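Local coordinates for protein putative cytosine/guanine deaminase (Unidentified, PDB 2PAJ) that catalyses the zinc-dependent hydrolytic deamination of isoxanthopterin-type 2-amino-4-hydroxypteridines to their 2,4-dihydroxy counterparts, releasing ammonium, at residues Pro37-Val42 with Ala412-Tyr417; Ala17-Thr22 with Asp429-Pro434; Ser149-Phe154 with Ala202-Ala207. All coordinates share one frame; numbering follows the deposited sequence.

Interaction 1: residues Pro37-Val42 with Ala412-Tyr417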
ATOM      1  N   PRO A  37     -15.158  -9.614  22.090  1.00 63.85           N
ATOM      2  CA  PRO A  37     -15.598  -8.211  22.031  1.00 61.78           C
ATOM      3  C   PRO A  37     -14.592  -7.083  22.286  1.00 60.96           C
ATOM      4  O   PRO A  37     -14.664  -6.047  21.629  1.00 60.15           O
ATOM      5  CB  PRO A  37     -16.747  -8.182  23.028  1.00 59.53           C
ATOM      6  CG  PRO A  37     -16.209  -9.036  24.120  1.00 62.31           C
ATOM      7  CD  PRO A  37     -15.463 -10.190  23.410  1.00 62.80           C
ATOM      8  N   ASP A  38     -13.673  -7.256  23.235  1.00 60.84           N
ATOM      9  CA  ASP A  38     -12.709  -6.188  23.523  1.00 59.90           C
ATOM     10  C   ASP A  38     -11.305  -6.519  23.046  1.00 58.86           C
ATOM     11  O   ASP A  38     -11.012  -7.664  22.694  1.00 57.30           O
ATOM     12  CB  ASP A  38     -12.644  -5.878  25.030  1.00 60.82           C
ATOM     13  CG  ASP A  38     -14.014  -5.768  25.672  1.00 61.93           C
ATOM     14  OD1 ASP A  38     -14.380  -6.694  26.429  1.00 61.28           O
ATOM     15  OD2 ASP A  38     -14.723  -4.765  25.419  1.00 61.35           O
ATOM     16  N   ILE A  39     -10.442  -5.502  23.046  1.00 58.29           N
ATOM     17  CA  ILE A  39      -9.046  -5.658  22.638  1.00 57.94           C
ATOM     18  C   ILE A  39      -8.108  -4.780  23.460  1.00 57.94           C
ATOM     19  O   ILE A  39      -8.278  -3.562  23.524  1.00 56.57           O
ATOM     20  CB  ILE A  39      -8.843  -5.302  21.161  1.00 58.19           C
ATOM     21  CG1 ILE A  39      -9.754  -6.166  20.284  1.00 58.50           C
ATOM     22  CG2 ILE A  39      -7.376  -5.511  20.777  1.00 56.51           C
ATOM     23  CD1 ILE A  39      -9.703  -5.816  18.822  1.00 59.13           C
ATOM     24  N   ARG A  40      -7.118  -5.412  24.088  1.00 58.28           N
ATOM     25  CA  ARG A  40      -6.138  -4.693  24.899  1.00 58.90           C
ATOM     26  C   ARG A  40      -4.830  -4.494  24.135  1.00 58.93           C
ATOM     27  O   ARG A  40      -4.316  -5.408  23.500  1.00 58.81           O
ATOM     28  CB  ARG A  40      -5.865  -5.440  26.213  1.00 58.83           C
ATOM     29  CG  ARG A  40      -4.747  -4.832  27.049  1.00 58.70           C
ATOM     30  CD  ARG A  40      -4.758  -5.281  28.511  1.00 60.39           C
ATOM     31  NE  ARG A  40      -5.613  -4.426  29.335  1.00 61.18           N
ATOM     32  CZ  ARG A  40      -6.867  -4.720  29.659  1.00 62.91           C
ATOM     33  NH1 ARG A  40      -7.403  -5.854  29.231  1.00 63.25           N
ATOM     34  NH2 ARG A  40      -7.585  -3.883  30.405  1.00 61.74           N
ATOM     35  N   ILE A  41      -4.300  -3.283  24.197  1.00 59.26           N
ATOM     36  CA  ILE A  41      -3.059  -2.960  23.517  1.00 59.37           C
ATOM     37  C   ILE A  41      -2.034  -2.437  24.518  1.00 59.94           C
ATOM     38  O   ILE A  41      -2.320  -1.515  25.290  1.00 59.60           O
ATOM     39  CB  ILE A  41      -3.281  -1.859  22.446  1.00 58.80           C
ATOM     40  CG1 ILE A  41      -4.237  -2.361  21.362  1.00 57.28           C
ATOM     41  CG2 ILE A  41      -1.938  -1.416  21.853  1.00 57.95           C
ATOM     42  CD1 ILE A  41      -4.698  -1.271  20.400  1.00 52.66           C
ATOM     43  N   VAL A  42      -0.850  -3.040  24.519  1.00 59.42           N
ATOM     44  CA  VAL A  42       0.220  -2.569  25.392  1.00 60.36           C
ATOM     45  C   VAL A  42       1.397  -2.199  24.498  1.00 58.92           C
ATOM     46  O   VAL A  42       2.029  -3.058  23.882  1.00 57.72           O
ATOM     47  CB  VAL A  42       0.651  -3.627  26.444  1.00 60.20           C
ATOM     48  CG1 VAL A  42       1.016  -4.940  25.756  1.00 62.89           C
ATOM     49  CG2 VAL A  42       1.823  -3.085  27.256  1.00 58.46           C
ATOM     50  N   ALA A 412       0.051  -3.468  16.656  1.00 54.40           N
ATOM     51  CA  ALA A 412      -1.253  -2.837  16.848  1.00 55.19           C
ATOM     52  C   ALA A 412      -1.650  -1.848  15.760  1.00 56.25           C
ATOM     53  O   ALA A 412      -1.642  -0.635  15.986  1.00 57.71           O
ATOM     54  CB  ALA A 412      -1.303  -2.149  18.202  1.00 53.60           C
ATOM     55  N   ASP A 413      -1.992  -2.371  14.585  1.00 56.40           N
ATOM     56  CA  ASP A 413      -2.442  -1.544  13.466  1.00 56.07           C
ATOM     57  C   ASP A 413      -3.896  -1.932  13.283  1.00 54.26           C
ATOM     58  O   ASP A 413      -4.212  -2.928  12.625  1.00 52.62           O
ATOM     59  CB  ASP A 413      -1.644  -1.856  12.208  1.00 58.81           C
ATOM     60  CG  ASP A 413      -0.160  -1.713  12.428  1.00 61.27           C
ATOM     61  OD1 ASP A 413       0.270  -0.658  12.952  1.00 63.98           O
ATOM     62  OD2 ASP A 413       0.578  -2.656  12.078  1.00 64.03           O
ATOM     63  N   ILE A 414      -4.771  -1.134  13.883  1.00 52.74           N
ATOM     64  CA  ILE A 414      -6.192  -1.414  13.868  1.00 51.43           C
ATOM     65  C   ILE A 414      -7.055  -0.260  13.400  1.00 51.56           C
ATOM     66  O   ILE A 414      -6.760   0.903  13.659  1.00 52.26           O
ATOM     67  CB  ILE A 414      -6.671  -1.825  15.282  1.00 50.21           C
ATOM     68  CG1 ILE A 414      -5.779  -2.940  15.813  1.00 49.73           C
ATOM     69  CG2 ILE A 414      -8.125  -2.301  15.244  1.00 50.97           C
ATOM     70  CD1 ILE A 414      -6.041  -3.296  17.258  1.00 51.15           C
ATOM     71  N   ALA A 415      -8.135  -0.606  12.711  1.00 51.63           N
ATOM     72  CA  ALA A 415      -9.096   0.371  12.236  1.00 50.26           C
ATOM     73  C   ALA A 415     -10.441   0.096  12.915  1.00 49.94           C
ATOM     74  O   ALA A 415     -10.938  -1.029  12.912  1.00 49.16           O
ATOM     75  CB  ALA A 415      -9.231   0.281  10.735  1.00 50.84           C
ATOM     76  N   VAL A 416     -11.009   1.127  13.523  1.00 49.68           N
ATOM     77  CA  VAL A 416     -12.292   1.019  14.187  1.00 49.85           C
ATOM     78  C   VAL A 416     -13.232   1.934  13.427  1.00 51.40           C
ATOM     79  O   VAL A 416     -13.085   3.157  13.476  1.00 53.36           O
ATOM     80  CB  VAL A 416     -12.185   1.467  15.645  1.00 48.35           C
ATOM     81  CG1 VAL A 416     -13.549   1.419  16.321  1.00 48.40           C
ATOM     82  CG2 VAL A 416     -11.203   0.572  16.360  1.00 45.07           C
ATOM     83  N   TYR A 417     -14.188   1.342  12.716  1.00 52.22           N
ATOM     84  CA  TYR A 417     -15.142   2.117  11.919  1.00 52.08           C
ATOM     85  C   TYR A 417     -16.518   2.331  12.550  1.00 51.98           C
ATOM     86  O   TYR A 417     -17.116   1.407  13.103  1.00 50.85           O
ATOM     87  CB  TYR A 417     -15.353   1.461  10.551  1.00 49.37           C
ATOM     88  CG  TYR A 417     -14.100   1.184   9.757  1.00 49.38           C
ATOM     89  CD1 TYR A 417     -13.586  -0.116   9.666  1.00 50.61           C
ATOM     90  CD2 TYR A 417     -13.446   2.204   9.061  1.00 48.51           C
ATOM     91  CE1 TYR A 417     -12.458  -0.391   8.897  1.00 48.52           C
ATOM     92  CE2 TYR A 417     -12.318   1.937   8.291  1.00 47.74           C
ATOM     93  CZ  TYR A 417     -11.830   0.639   8.212  1.00 47.75           C
ATOM     94  OH  TYR A 417     -10.720   0.362   7.448  1.00 45.23           O
TER
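I39 and I41 meet A412 and I414 in a buried, purely apolar contact between two sheet faces, the one carrying strand 39-42 and the one carrying strand 414-418. The evidence for side-chain packing rather than strand pairing is geometric: the nearest CA atoms, those of I41 and A412, are 6.9 Å apart, and every close approach is carbon to carbon. I41 and I414 reach toward each other tip to tip, with I41 CD1 4.0 Å from I414 CD1. Both isoleucines share one conformation, CG1 anti to the carbonyl carbon (chi1 -63° and -52°) and CD1 continuing an extended chain, which projects each terminal methyl into the interface. The branch methyl of I41, CG2, rests on A412 CB at 3.8 Å. I39 adds a looser contact, CG2 to I414 CD1 at 4.4 Å, so the end of I414 touches both isoleucines of the facing strand. Packing an N-terminal strand on a late one is consistent with the small beta-sandwich domain that many amidohydrolases carry beside the TIM barrel. I68 of strand 67-73 touches both I39 and I414, while I14 of strand 11-15 packs on I41. Strand 39-42 runs antiparallel to 11-15 and 45-49, strand 414-418 to 67-73 and 442-448.

Interaction 2: residues Ala17-Thr22 with Asp429-Pro434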
ATOM      1  N   ALA A  17     -16.863  -4.091  20.823  1.00 52.41           N
ATOM      2  CA  ALA A  17     -16.930  -4.011  19.364  1.00 51.70           C
ATOM      3  C   ALA A  17     -18.092  -4.863  18.840  1.00 51.75           C
ATOM      4  O   ALA A  17     -18.372  -5.946  19.367  1.00 53.44           O
ATOM      5  CB  ALA A  17     -15.625  -4.483  18.758  1.00 49.11           C
ATOM      6  N   ALA A  18     -18.768  -4.369  17.805  1.00 49.43           N
ATOM      7  CA  ALA A  18     -19.889  -5.081  17.213  1.00 46.71           C
ATOM      8  C   ALA A  18     -19.385  -6.258  16.383  1.00 47.31           C
ATOM      9  O   ALA A  18     -20.087  -7.250  16.209  1.00 47.98           O
ATOM     10  CB  ALA A  18     -20.699  -4.132  16.347  1.00 45.36           C
ATOM     11  N   ALA A  19     -18.162  -6.141  15.875  1.00 47.76           N
ATOM     12  CA  ALA A  19     -17.555  -7.187  15.060  1.00 48.33           C
ATOM     13  C   ALA A  19     -16.040  -7.011  14.962  1.00 49.28           C
ATOM     14  O   ALA A  19     -15.529  -5.887  15.003  1.00 48.80           O
ATOM     15  CB  ALA A  19     -18.167  -7.183  13.673  1.00 46.60           C
ATOM     16  N   ILE A  20     -15.331  -8.131  14.824  1.00 49.11           N
ATOM     17  CA  ILE A  20     -13.874  -8.128  14.719  1.00 48.34           C
ATOM     18  C   ILE A  20     -13.347  -9.048  13.616  1.00 48.09           C
ATOM     19  O   ILE A  20     -13.326 -10.266  13.775  1.00 47.78           O
ATOM     20  CB  ILE A  20     -13.211  -8.587  16.040  1.00 49.61           C
ATOM     21  CG1 ILE A  20     -13.724  -7.756  17.221  1.00 51.17           C
ATOM     22  CG2 ILE A  20     -11.706  -8.430  15.933  1.00 49.23           C
ATOM     23  CD1 ILE A  20     -13.190  -8.196  18.582  1.00 48.17           C
ATOM     24  N   MET A  21     -12.921  -8.471  12.499  1.00 48.38           N
ATOM     25  CA  MET A  21     -12.361  -9.276  11.415  1.00 48.62           C
ATOM     26  C   MET A  21     -10.840  -9.388  11.636  1.00 49.73           C
ATOM     27  O   MET A  21     -10.153  -8.392  11.838  1.00 48.27           O
ATOM     28  CB  MET A  21     -12.678  -8.640  10.060  1.00 47.73           C
ATOM     29  CG  MET A  21     -14.176  -8.431   9.784  1.00 47.57           C
ATOM     30  SD  MET A  21     -15.273  -9.843  10.106  1.00 44.07           S
ATOM     31  CE  MET A  21     -14.965 -10.873   8.709  1.00 44.74           C
ATOM     32  N   THR A  22     -10.330 -10.613  11.603  1.00 51.68           N
ATOM     33  CA  THR A  22      -8.923 -10.880  11.858  1.00 53.32           C
ATOM     34  C   THR A  22      -7.960 -10.732  10.701  1.00 53.28           C
ATOM     35  O   THR A  22      -6.757 -10.578  10.908  1.00 54.09           O
ATOM     36  CB  THR A  22      -8.730 -12.297  12.370  1.00 55.51           C
ATOM     37  OG1 THR A  22      -9.770 -12.611  13.297  1.00 57.73           O
ATOM     38  CG2 THR A  22      -7.377 -12.415  13.083  1.00 59.96           C
ATOM     39  N   ASP A 429     -25.379  -8.006   8.718  1.00 51.51           N
ATOM     40  CA  ASP A 429     -24.018  -8.278   9.152  1.00 50.65           C
ATOM     41  C   ASP A 429     -23.273  -6.970   8.967  1.00 49.39           C
ATOM     42  O   ASP A 429     -22.590  -6.779   7.964  1.00 47.36           O
ATOM     43  CB  ASP A 429     -23.387  -9.349   8.268  1.00 53.57           C
ATOM     44  CG  ASP A 429     -22.175  -9.994   8.907  1.00 55.62           C
ATOM     45  OD1 ASP A 429     -21.501  -9.341   9.736  1.00 57.46           O
ATOM     46  OD2 ASP A 429     -21.899 -11.161   8.573  1.00 55.77           O
ATOM     47  N   PRO A 430     -23.401  -6.046   9.931  1.00 49.14           N
ATOM     48  CA  PRO A 430     -22.739  -4.740   9.863  1.00 48.47           C
ATOM     49  C   PRO A 430     -21.227  -4.811   9.688  1.00 47.43           C
ATOM     50  O   PRO A 430     -20.590  -3.824   9.355  1.00 45.87           O
ATOM     51  CB  PRO A 430     -23.158  -4.080  11.176  1.00 46.10           C
ATOM     52  CG  PRO A 430     -23.294  -5.217  12.087  1.00 46.24           C
ATOM     53  CD  PRO A 430     -24.015  -6.242  11.254  1.00 48.09           C
ATOM     54  N   ALA A 431     -20.658  -5.987   9.910  1.00 48.63           N
ATOM     55  CA  ALA A 431     -19.227  -6.167   9.770  1.00 50.70           C
ATOM     56  C   ALA A 431     -18.819  -6.054   8.303  1.00 52.09           C
ATOM     57  O   ALA A 431     -17.707  -5.633   7.969  1.00 53.76           O
ATOM     58  CB  ALA A 431     -18.844  -7.513  10.308  1.00 49.52           C
ATOM     59  N   ILE A 432     -19.749  -6.419   7.437  1.00 52.51           N
ATOM     60  CA  ILE A 432     -19.547  -6.422   6.001  1.00 51.51           C
ATOM     61  C   ILE A 432     -19.529  -5.038   5.336  1.00 51.85           C
ATOM     62  O   ILE A 432     -18.989  -4.880   4.241  1.00 50.46           O
ATOM     63  CB  ILE A 432     -20.627  -7.354   5.384  1.00 51.52           C
ATOM     64  CG1 ILE A 432     -19.968  -8.668   5.006  1.00 52.63           C
ATOM     65  CG2 ILE A 432     -21.366  -6.695   4.237  1.00 47.66           C
ATOM     66  CD1 ILE A 432     -20.936  -9.818   4.823  1.00 60.02           C
ATOM     67  N   GLY A 433     -20.078  -4.043   6.032  1.00 51.79           N
ATOM     68  CA  GLY A 433     -20.185  -2.681   5.518  1.00 51.41           C
ATOM     69  C   GLY A 433     -18.999  -1.948   4.912  1.00 50.47           C
ATOM     70  O   GLY A 433     -19.119  -1.374   3.826  1.00 49.98           O
ATOM     71  N   PRO A 434     -17.850  -1.914   5.596  1.00 49.68           N
ATOM     72  CA  PRO A 434     -16.659  -1.229   5.084  1.00 48.18           C
ATOM     73  C   PRO A 434     -16.227  -1.651   3.680  1.00 47.31           C
ATOM     74  O   PRO A 434     -15.635  -0.866   2.946  1.00 49.28           O
ATOM     75  CB  PRO A 434     -15.602  -1.561   6.133  1.00 47.91           C
ATOM     76  CG  PRO A 434     -16.398  -1.632   7.386  1.00 47.71           C
ATOM     77  CD  PRO A 434     -17.621  -2.408   6.966  1.00 49.23           C
TER
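A19 and M21 approach A431 through apolar side-chain contacts that join the strand at 19-20 to the turn leading into helix 433-436. The methyl groups of A19 and A431 face each other, CB to CB at 3.4 Å, and these two residues also have the nearest CA atoms across the segments, 5.6 Å apart. M21 touches the same methyl, its SD lying 4.3 Å from A431 CB. The methionine reaches it by folding rather than extending: chi1 is -57°, chi2 -48° and chi3 -77°, a bent chain that curls the thioether toward the turn. A19 and M21 both direct their CB atoms at A431, whereas I20 between them points to the other side.

Polar bonds shape the turn itself. I432 N donates to D429 O at 2.9 Å, closing a backbone turn, and D429 OD1 receives a weak bond from A431 N at 3.5 Å. The same OD1 forms a salt bridge with R33, whose side chain also touches A19, M21 and A431 and so borders the apolar contact. A431 O is bound by the hydroxyl of Y69.

Backbone hydrogen bonds hold the 17-22 segment to strand 67-73: A19 and M21 both bond to I68, and strand 19-20 runs parallel to it. Bringing a segment near the N-terminus against one that follows the barrel region in sequence is consistent with the amidohydrolase superfamily, in which both ends of the chain commonly build a small beta-sandwich domain beside the TIM barrel.

Interaction 3: residues Ser149-Phe154 with Ala202-Ala207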
ATOM      1  N   SER A 149      13.506  13.054  -3.045  1.00 58.85           N
ATOM      2  CA  SER A 149      12.180  12.443  -3.056  1.00 57.45           C
ATOM      3  C   SER A 149      12.025  11.490  -1.876  1.00 57.95           C
ATOM      4  O   SER A 149      11.117  11.625  -1.051  1.00 57.79           O
ATOM      5  CB  SER A 149      11.987  11.660  -4.345  1.00 55.24           C
ATOM      6  OG  SER A 149      12.078  12.541  -5.438  1.00 57.73           O
ATOM      7  N   SER A 150      12.926  10.521  -1.806  1.00 56.56           N
ATOM      8  CA  SER A 150      12.891   9.545  -0.746  1.00 56.17           C
ATOM      9  C   SER A 150      12.798  10.204   0.628  1.00 57.74           C
ATOM     10  O   SER A 150      11.973   9.806   1.456  1.00 58.85           O
ATOM     11  CB  SER A 150      14.125   8.669  -0.844  1.00 55.14           C
ATOM     12  OG  SER A 150      14.218   8.132  -2.150  1.00 54.74           O
ATOM     13  N   ALA A 151      13.630  11.210   0.871  1.00 57.92           N
ATOM     14  CA  ALA A 151      13.615  11.908   2.151  1.00 57.10           C
ATOM     15  C   ALA A 151      12.213  12.416   2.448  1.00 55.77           C
ATOM     16  O   ALA A 151      11.641  12.135   3.496  1.00 53.85           O
ATOM     17  CB  ALA A 151      14.581  13.073   2.112  1.00 57.03           C
ATOM     18  N   ILE A 152      11.677  13.177   1.508  1.00 54.97           N
ATOM     19  CA  ILE A 152      10.354  13.759   1.637  1.00 55.22           C
ATOM     20  C   ILE A 152       9.260  12.722   1.929  1.00 55.78           C
ATOM     21  O   ILE A 152       8.425  12.922   2.819  1.00 56.63           O
ATOM     22  CB  ILE A 152       9.998  14.543   0.352  1.00 54.22           C
ATOM     23  CG1 ILE A 152      10.998  15.693   0.159  1.00 52.12           C
ATOM     24  CG2 ILE A 152       8.575  15.042   0.430  1.00 53.51           C
ATOM     25  CD1 ILE A 152      10.971  16.312  -1.218  1.00 48.73           C
ATOM     26  N   LEU A 153       9.271  11.616   1.187  1.00 54.49           N
ATOM     27  CA  LEU A 153       8.276  10.574   1.376  1.00 53.11           C
ATOM     28  C   LEU A 153       8.289  10.000   2.794  1.00 54.25           C
ATOM     29  O   LEU A 153       7.223   9.841   3.402  1.00 54.96           O
ATOM     30  CB  LEU A 153       8.469   9.460   0.346  1.00 52.75           C
ATOM     31  CG  LEU A 153       8.016   9.749  -1.090  1.00 52.65           C
ATOM     32  CD1 LEU A 153       8.195   8.520  -1.973  1.00 52.14           C
ATOM     33  CD2 LEU A 153       6.570  10.161  -1.085  1.00 53.22           C
ATOM     34  N   PHE A 154       9.472   9.690   3.326  1.00 53.69           N
ATOM     35  CA  PHE A 154       9.576   9.150   4.687  1.00 53.91           C
ATOM     36  C   PHE A 154       9.178  10.208   5.722  1.00 54.67           C
ATOM     37  O   PHE A 154       8.604   9.902   6.763  1.00 53.51           O
ATOM     38  CB  PHE A 154      11.005   8.666   4.970  1.00 52.39           C
ATOM     39  CG  PHE A 154      11.302   7.287   4.446  1.00 52.29           C
ATOM     40  CD1 PHE A 154      10.694   6.168   5.002  1.00 54.87           C
ATOM     41  CD2 PHE A 154      12.193   7.111   3.399  1.00 50.45           C
ATOM     42  CE1 PHE A 154      10.975   4.880   4.516  1.00 56.12           C
ATOM     43  CE2 PHE A 154      12.487   5.849   2.900  1.00 50.21           C
ATOM     44  CZ  PHE A 154      11.880   4.720   3.456  1.00 53.50           C
ATOM     45  N   ALA A 202      20.933   1.553   3.987  1.00 55.79           N
ATOM     46  CA  ALA A 202      21.642   1.766   5.242  1.00 54.30           C
ATOM     47  C   ALA A 202      21.003   2.845   6.092  1.00 54.11           C
ATOM     48  O   ALA A 202      21.106   2.813   7.308  1.00 55.59           O
ATOM     49  CB  ALA A 202      23.084   2.123   4.958  1.00 51.02           C
ATOM     50  N   ARG A 203      20.327   3.788   5.451  1.00 52.99           N
ATOM     51  CA  ARG A 203      19.718   4.894   6.161  1.00 52.18           C
ATOM     52  C   ARG A 203      18.344   4.618   6.758  1.00 52.47           C
ATOM     53  O   ARG A 203      18.120   4.882   7.939  1.00 51.23           O
ATOM     54  CB  ARG A 203      19.631   6.088   5.217  1.00 51.99           C
ATOM     55  CG  ARG A 203      19.334   7.441   5.844  1.00 53.16           C
ATOM     56  CD  ARG A 203      19.077   8.413   4.696  1.00 58.75           C
ATOM     57  NE  ARG A 203      19.113   9.846   5.018  1.00 63.07           N
ATOM     58  CZ  ARG A 203      18.427  10.421   5.998  1.00 64.72           C
ATOM     59  NH1 ARG A 203      17.644   9.684   6.780  1.00 66.07           N
ATOM     60  NH2 ARG A 203      18.508  11.735   6.181  1.00 63.25           N
ATOM     61  N   TYR A 204      17.429   4.080   5.952  1.00 51.77           N
ATOM     62  CA  TYR A 204      16.061   3.847   6.408  1.00 51.06           C
ATOM     63  C   TYR A 204      15.544   2.430   6.656  1.00 51.08           C
ATOM     64  O   TYR A 204      14.697   2.227   7.526  1.00 50.55           O
ATOM     65  CB  TYR A 204      15.092   4.490   5.438  1.00 51.26           C
ATOM     66  CG  TYR A 204      15.330   5.942   5.166  1.00 51.21           C
ATOM     67  CD1 TYR A 204      15.880   6.357   3.952  1.00 51.61           C
ATOM     68  CD2 TYR A 204      14.933   6.917   6.090  1.00 51.12           C
ATOM     69  CE1 TYR A 204      16.019   7.700   3.654  1.00 51.09           C
ATOM     70  CE2 TYR A 204      15.071   8.266   5.806  1.00 51.14           C
ATOM     71  CZ  TYR A 204      15.610   8.649   4.584  1.00 50.74           C
ATOM     72  OH  TYR A 204      15.713   9.979   4.280  1.00 54.27           O
ATOM     73  N   HIS A 205      16.034   1.461   5.891  1.00 49.97           N
ATOM     74  CA  HIS A 205      15.559   0.086   6.017  1.00 50.60           C
ATOM     75  C   HIS A 205      15.811  -0.617   7.354  1.00 50.81           C
ATOM     76  O   HIS A 205      16.945  -0.750   7.805  1.00 51.51           O
ATOM     77  CB  HIS A 205      16.119  -0.767   4.875  1.00 49.32           C
ATOM     78  CG  HIS A 205      15.486  -2.119   4.754  1.00 49.79           C
ATOM     79  ND1 HIS A 205      16.095  -3.270   5.207  1.00 49.37           N
ATOM     80  CD2 HIS A 205      14.305  -2.508   4.215  1.00 48.69           C
ATOM     81  CE1 HIS A 205      15.318  -4.309   4.950  1.00 48.82           C
ATOM     82  NE2 HIS A 205      14.227  -3.874   4.348  1.00 48.05           N
ATOM     83  N   ASP A 206      14.714  -1.046   7.974  1.00 50.24           N
ATOM     84  CA  ASP A 206      14.708  -1.782   9.231  1.00 49.35           C
ATOM     85  C   ASP A 206      14.216  -3.170   8.814  1.00 49.52           C
ATOM     86  O   ASP A 206      13.201  -3.284   8.136  1.00 50.83           O
ATOM     87  CB  ASP A 206      13.726  -1.146  10.217  1.00 49.13           C
ATOM     88  CG  ASP A 206      13.563  -1.959  11.491  1.00 52.64           C
ATOM     89  OD1 ASP A 206      13.901  -3.163  11.494  1.00 52.37           O
ATOM     90  OD2 ASP A 206      13.077  -1.402  12.496  1.00 53.82           O
ATOM     91  N   ALA A 207      14.916  -4.221   9.219  1.00 49.00           N
ATOM     92  CA  ALA A 207      14.529  -5.561   8.820  1.00 48.74           C
ATOM     93  C   ALA A 207      13.521  -6.290   9.702  1.00 49.72           C
ATOM     94  O   ALA A 207      13.072  -7.384   9.340  1.00 51.25           O
ATOM     95  CB  ALA A 207      15.760  -6.409   8.646  1.00 46.90           C
TER
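F154 and Y204 form an offset stack, with ring centroids 4.2 Å apart and planes inclined by only 18°. F154 CD2 sits over the centre of the tyrosine ring, whereas Y204 CG lies nearer the rim of the phenylalanine ring. The shift also carries the tyrosine's methylene into the contact: Y204 CB stands 4.1 Å from the F154 centroid and makes a CH-pi contact over the same face.

Both aromatic side chains have CG anti to the carbonyl carbon, at chi1 -82° for F154 and -54° for Y204, and the two side chains pass across one another at a slant, so that one ring face overlies part of the other. The nearest CA atoms, belonging to these same residues, remain 8.6 Å apart, so the rings bridge the gap. Beyond the stack the phenol reaches the helix bearing F154, where Y204 OH lies 3.6 Å from A151 CA and 3.9 Å from A151 CB. On the tyrosine face opposite F154, R203 lays its aliphatic CG over the ring centre, leaving Y204 layered between the arginine chain and the phenylalanine.

As outer helices do in the TIM-barrel fold of this family, helix 149-159 and the chain leaving helix 190-203 pack beside each other next to parallel strands 163-168 and 213-217. From these strands, F164 meets F154 edge-to-face, L166 also touches F154, and R213 contacts both stacked residues.

In the fold
Interactions 1 and 2 are neighbours, their centres 13 Å apart, and they touch directly: P37 O lies 3.1 Å from A17 N, a probable hydrogen bond, and Y417 CD1 packs on P434 CG at 3.9 Å. In sequence, interaction 1 is nested within the loop closed by interaction 2, both drawing the N-terminal part of the chain against a late segment. Interaction 3 is nested inside both loops but belongs to the helical layer of the barrel and the loop leaving one of its helices, its centre 28 Å from that of interaction 1 and 35 Å from that of interaction 2. All three are structural packing away from the zinc site of H76, H78, H248, H285 and D336.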